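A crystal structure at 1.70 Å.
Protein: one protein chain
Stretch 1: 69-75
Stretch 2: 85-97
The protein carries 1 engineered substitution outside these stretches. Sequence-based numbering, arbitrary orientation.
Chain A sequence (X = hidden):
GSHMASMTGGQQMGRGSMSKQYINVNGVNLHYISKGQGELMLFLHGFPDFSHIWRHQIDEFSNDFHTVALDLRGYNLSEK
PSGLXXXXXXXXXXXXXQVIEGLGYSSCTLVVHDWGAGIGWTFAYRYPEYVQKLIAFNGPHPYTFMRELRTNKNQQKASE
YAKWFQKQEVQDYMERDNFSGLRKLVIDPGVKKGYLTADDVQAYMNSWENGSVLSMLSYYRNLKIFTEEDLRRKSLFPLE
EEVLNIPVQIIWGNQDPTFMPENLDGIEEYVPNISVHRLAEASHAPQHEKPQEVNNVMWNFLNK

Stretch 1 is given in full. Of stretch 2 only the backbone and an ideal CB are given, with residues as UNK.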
# COMPACT_ATOMS: atom_id res chain seq x y z
N ALA A 69 -6.35 -10.34 -1.86
CA ALA A 69 -5.95 -9.17 -1.08
C ALA A 69 -5.30 -9.63 0.22
O ALA A 69 -5.94 -10.26 1.06
CB ALA A 69 -7.16 -8.26 -0.80
N LEU A 70 -4.02 -9.31 0.37
CA LEU A 70 -3.22 -9.76 1.51
C LEU A 70 -3.37 -8.82 2.71
O LEU A 70 -3.43 -7.60 2.54
CB LEU A 70 -1.75 -9.82 1.10
CG LEU A 70 -0.72 -10.40 2.06
CD1 LEU A 70 -1.01 -11.87 2.35
CD2 LEU A 70 0.67 -10.24 1.45
N ASP A 71 -3.43 -9.39 3.91
CA ASP A 71 -3.20 -8.61 5.12
C ASP A 71 -1.71 -8.65 5.42
O ASP A 71 -1.17 -9.72 5.71
CB ASP A 71 -3.98 -9.18 6.32
CG ASP A 71 -5.48 -8.96 6.22
OD1 ASP A 71 -5.93 -7.98 5.57
OD2 ASP A 71 -6.23 -9.76 6.83
N LEU A 72 -1.04 -7.50 5.32
CA LEU A 72 0.40 -7.44 5.58
C LEU A 72 0.72 -7.91 7.01
O LEU A 72 -0.12 -7.82 7.90
CB LEU A 72 0.92 -6.03 5.37
CG LEU A 72 0.77 -5.46 3.95
CD1 LEU A 72 1.29 -4.03 3.90
CD2 LEU A 72 1.49 -6.34 2.93
N ARG A 73 1.94 -8.38 7.22
CA ARG A 73 2.32 -8.85 8.55
C ARG A 73 2.05 -7.75 9.57
O ARG A 73 2.30 -6.57 9.31
CB ARG A 73 3.79 -9.31 8.61
CG ARG A 73 4.83 -8.26 8.23
CD ARG A 73 6.25 -8.74 8.53
NE ARG A 73 6.59 -9.98 7.82
CZ ARG A 73 7.39 -10.92 8.33
NH1 ARG A 73 7.92 -10.77 9.53
NH2 ARG A 73 7.66 -12.01 7.62
N GLY A 74 1.50 -8.15 10.71
CA GLY A 74 1.16 -7.20 11.76
C GLY A 74 -0.27 -6.70 11.68
O GLY A 74 -0.79 -6.19 12.66
N TYR A 75 -0.90 -6.84 10.52
CA TYR A 75 -2.25 -6.32 10.28
C TYR A 75 -3.37 -7.35 10.41
O TYR A 75 -3.23 -8.49 9.98
CB TYR A 75 -2.35 -5.71 8.88
CG TYR A 75 -1.75 -4.34 8.73
CD1 TYR A 75 -0.38 -4.17 8.56
CD2 TYR A 75 -2.56 -3.20 8.72
CE1 TYR A 75 0.17 -2.91 8.39
CE2 TYR A 75 -2.01 -1.94 8.56
CZ TYR A 75 -0.65 -1.80 8.40
OH TYR A 75 -0.11 -0.54 8.23
N UNK A 85 13.06 -5.60 13.48
CA UNK A 85 13.71 -6.29 12.37
C UNK A 85 12.71 -7.11 11.56
O UNK A 85 12.95 -7.41 10.39
CB UNK A 85 14.83 -7.19 12.89
N UNK A 86 11.59 -7.47 12.18
CA UNK A 86 10.57 -8.27 11.52
C UNK A 86 9.76 -7.46 10.50
O UNK A 86 8.93 -8.02 9.78
CB UNK A 86 9.63 -8.87 12.57
N UNK A 87 10.00 -6.15 10.46
CA UNK A 87 9.21 -5.26 9.60
C UNK A 87 10.09 -4.43 8.67
O UNK A 87 9.66 -3.39 8.16
CB UNK A 87 8.35 -4.33 10.46
N UNK A 88 11.31 -4.91 8.45
CA UNK A 88 12.23 -4.28 7.50
C UNK A 88 11.86 -4.62 6.06
O UNK A 88 11.30 -5.67 5.78
CB UNK A 88 13.67 -4.71 7.79
N UNK A 89 12.21 -3.72 5.14
CA UNK A 89 11.82 -3.85 3.74
C UNK A 89 12.19 -5.20 3.10
O UNK A 89 11.40 -5.77 2.36
CB UNK A 89 12.47 -2.72 2.94
N UNK A 90 13.38 -5.73 3.39
CA UNK A 90 13.77 -7.00 2.78
C UNK A 90 12.83 -8.13 3.20
O UNK A 90 12.54 -9.03 2.42
CB UNK A 90 15.21 -7.35 3.16
N UNK A 91 12.38 -8.07 4.45
CA UNK A 91 11.46 -9.08 4.97
C UNK A 91 10.11 -8.96 4.27
O UNK A 91 9.55 -9.96 3.82
CB UNK A 91 11.29 -8.94 6.48
N UNK A 92 9.61 -7.74 4.18
CA UNK A 92 8.33 -7.47 3.54
C UNK A 92 8.33 -7.88 2.07
O UNK A 92 7.36 -8.43 1.56
CB UNK A 92 7.98 -5.99 3.67
N UNK A 93 9.44 -7.61 1.39
CA UNK A 93 9.58 -7.97 -0.02
C UNK A 93 9.58 -9.49 -0.20
O UNK A 93 8.99 -10.01 -1.15
CB UNK A 93 10.86 -7.37 -0.60
N UNK A 94 10.22 -10.21 0.71
CA UNK A 94 10.24 -11.67 0.66
C UNK A 94 8.85 -12.24 0.93
O UNK A 94 8.46 -13.26 0.35
CB UNK A 94 11.25 -12.23 1.67
N UNK A 95 8.09 -11.59 1.82
CA UNK A 95 6.71 -12.00 2.04
C UNK A 95 5.99 -12.06 0.70
O UNK A 95 5.33 -13.04 0.39
CB UNK A 95 6.00 -11.04 3.00
N UNK A 96 6.13 -10.99 -0.08
CA UNK A 96 5.40 -10.87 -1.33
C UNK A 96 5.85 -11.93 -2.32
O UNK A 96 5.04 -12.54 -3.00
CB UNK A 96 5.58 -9.47 -1.93
N UNK A 97 7.16 -12.17 -2.38
CA UNK A 97 7.69 -13.18 -3.28
C UNK A 97 7.10 -14.56 -2.96
O UNK A 97 6.67 -15.28 -3.87
CB UNK A 97 9.22 -13.22 -3.19

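Position 85 lies in a 3-10 segment, and its ideal CB has nothing of stretch 1 within 5.5 Å, so stretch 1 sets no preference and many side chains would do; it is Glu 85. At 86 the CB points sideways, 4.0 Å from Arg 73 NH1, while the backbone carbonyl faces the guanidinium. A small side chain would fit readily beside that group. The residue is Ser 86, and it is the main chain that serves Arg 73, through a weak hydrogen bond from Arg 73 NH1 to Ser 86 O (2.9 Å).

At 87 the CB again points sideways, 5.2 Å from Arg 73 CD, and the type II turn from Leu 72 to Tyr 75 lies beyond it. A long, flat or flexible side chain could reach back to the turn. Tyr 87 does so with chi1 m: its CD1 lies 3.8 Å from Arg 73 CD, and its ring edge meets the turn, with CE1 3.8 Å from Arg 73 O and OH 4.2 Å from Gly 74 CA.

Position 88 directly precedes the helix and is out of reach of stretch 1. Ser, Thr, Asp or Asn are common at such an N-cap; the residue is Glu 88. At 89 and 90 stretch 1 sets no preference; many helix-compatible side chains would do, acidic ones being common in a first turn. They are Ile 89 and Asp 90.

The CB of 91 points toward stretch 1, 4.8 Å from Arg 73 CZ. A compact side chain could cover the guanidinium. Val 91 packs over one face, with CG1 3.3 Å from Arg 73 CZ. At 92 the CB points sideways, and an apolar chain long enough to turn back would suit the aliphatic part of Arg 73; Leu 92 places CD2 3.8 Å from Arg 73 CG. Position 93 is out of reach, so most helix-compatible side chains would do; it holds Val 93.

The CB of 94 points sideways without contact, and again most would do; the end of Glu 94 leaves stretch 1 and forms a salt bridge with 97. At 95 the CB points toward stretch 1, 5.0 Å from Arg 73 NE, favouring an acid or a neutral acceptor. Asp 95 forms a two-pronged salt bridge: Arg 73 NE donates to OD2 (2.7 Å) and Arg 73 NH2 to OD1 (2.9 Å). A water accepts from Arg 73 N and donates to Asp 95 OD2.

Position 96 points sideways near Leu 70, suiting a long apolar chain; Ile 96 brings CD1 3.9 Å from Leu 70 CD2. Position 97, out of reach, is similarly permissive; it is Arg 97, the partner of Glu 94.

Stretch 2 85-97: ESYEIDVLVEDIR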
# COMPACT_ATOMS: atom_id res chain seq x y z
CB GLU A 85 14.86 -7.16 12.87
CG GLU A 85 15.97 -6.35 13.52
CD GLU A 85 17.21 -7.17 13.81
OE1 GLU A 85 18.32 -6.59 13.79
OE2 GLU A 85 17.08 -8.39 14.06
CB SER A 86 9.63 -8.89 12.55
OG SER A 86 10.34 -9.78 13.40
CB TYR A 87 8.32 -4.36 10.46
CG TYR A 87 7.38 -5.18 11.32
CD1 TYR A 87 6.17 -5.65 10.81
CD2 TYR A 87 7.73 -5.53 12.62
CE1 TYR A 87 5.32 -6.42 11.59
CE2 TYR A 87 6.88 -6.30 13.40
CZ TYR A 87 5.68 -6.74 12.88
OH TYR A 87 4.85 -7.52 13.66
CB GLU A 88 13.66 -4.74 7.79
CG GLU A 88 14.21 -4.23 9.10
CD GLU A 88 14.79 -2.83 8.96
OE1 GLU A 88 14.69 -2.24 7.86
OE2 GLU A 88 15.36 -2.32 9.95
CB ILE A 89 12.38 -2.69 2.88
CG1 ILE A 89 11.82 -2.75 1.45
CG2 ILE A 89 13.91 -2.70 2.88
CD1 ILE A 89 10.30 -2.47 1.36
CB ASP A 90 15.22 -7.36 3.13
CG ASP A 90 16.24 -6.48 2.44
OD1 ASP A 90 15.86 -5.70 1.54
OD2 ASP A 90 17.44 -6.58 2.77
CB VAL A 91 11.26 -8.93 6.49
CG1 VAL A 91 10.28 -9.99 7.00
CG2 VAL A 91 12.60 -9.05 7.21
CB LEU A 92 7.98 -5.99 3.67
CG LEU A 92 7.87 -5.50 5.12
CD1 LEU A 92 7.90 -3.98 5.18
CD2 LEU A 92 6.61 -6.04 5.78
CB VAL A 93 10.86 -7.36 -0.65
CG1 VAL A 93 11.20 -8.03 -1.98
CG2 VAL A 93 10.70 -5.85 -0.83
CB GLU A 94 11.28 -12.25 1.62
CG GLU A 94 11.27 -13.77 1.70
CD GLU A 94 11.88 -14.45 0.47
OE1 GLU A 94 12.29 -13.75 -0.48
OE2 GLU A 94 11.95 -15.70 0.46
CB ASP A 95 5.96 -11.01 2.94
CG ASP A 95 6.27 -11.20 4.42
OD1 ASP A 95 6.98 -12.16 4.76
OD2 ASP A 95 5.79 -10.38 5.23
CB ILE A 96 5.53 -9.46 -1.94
CG1 ILE A 96 5.08 -8.40 -0.93
CG2 ILE A 96 4.71 -9.36 -3.23
CD1 ILE A 96 3.69 -8.63 -0.35
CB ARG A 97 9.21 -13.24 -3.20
CG ARG A 97 9.85 -13.93 -4.38
CD ARG A 97 11.32 -14.23 -4.12
NE ARG A 97 11.50 -15.16 -3.00
CZ ARG A 97 11.36 -16.48 -3.10
NH1 ARG A 97 11.05 -17.03 -4.27
NH2 ARG A 97 11.54 -17.25 -2.04
O HOH W 1 3.49 -8.93 4.85
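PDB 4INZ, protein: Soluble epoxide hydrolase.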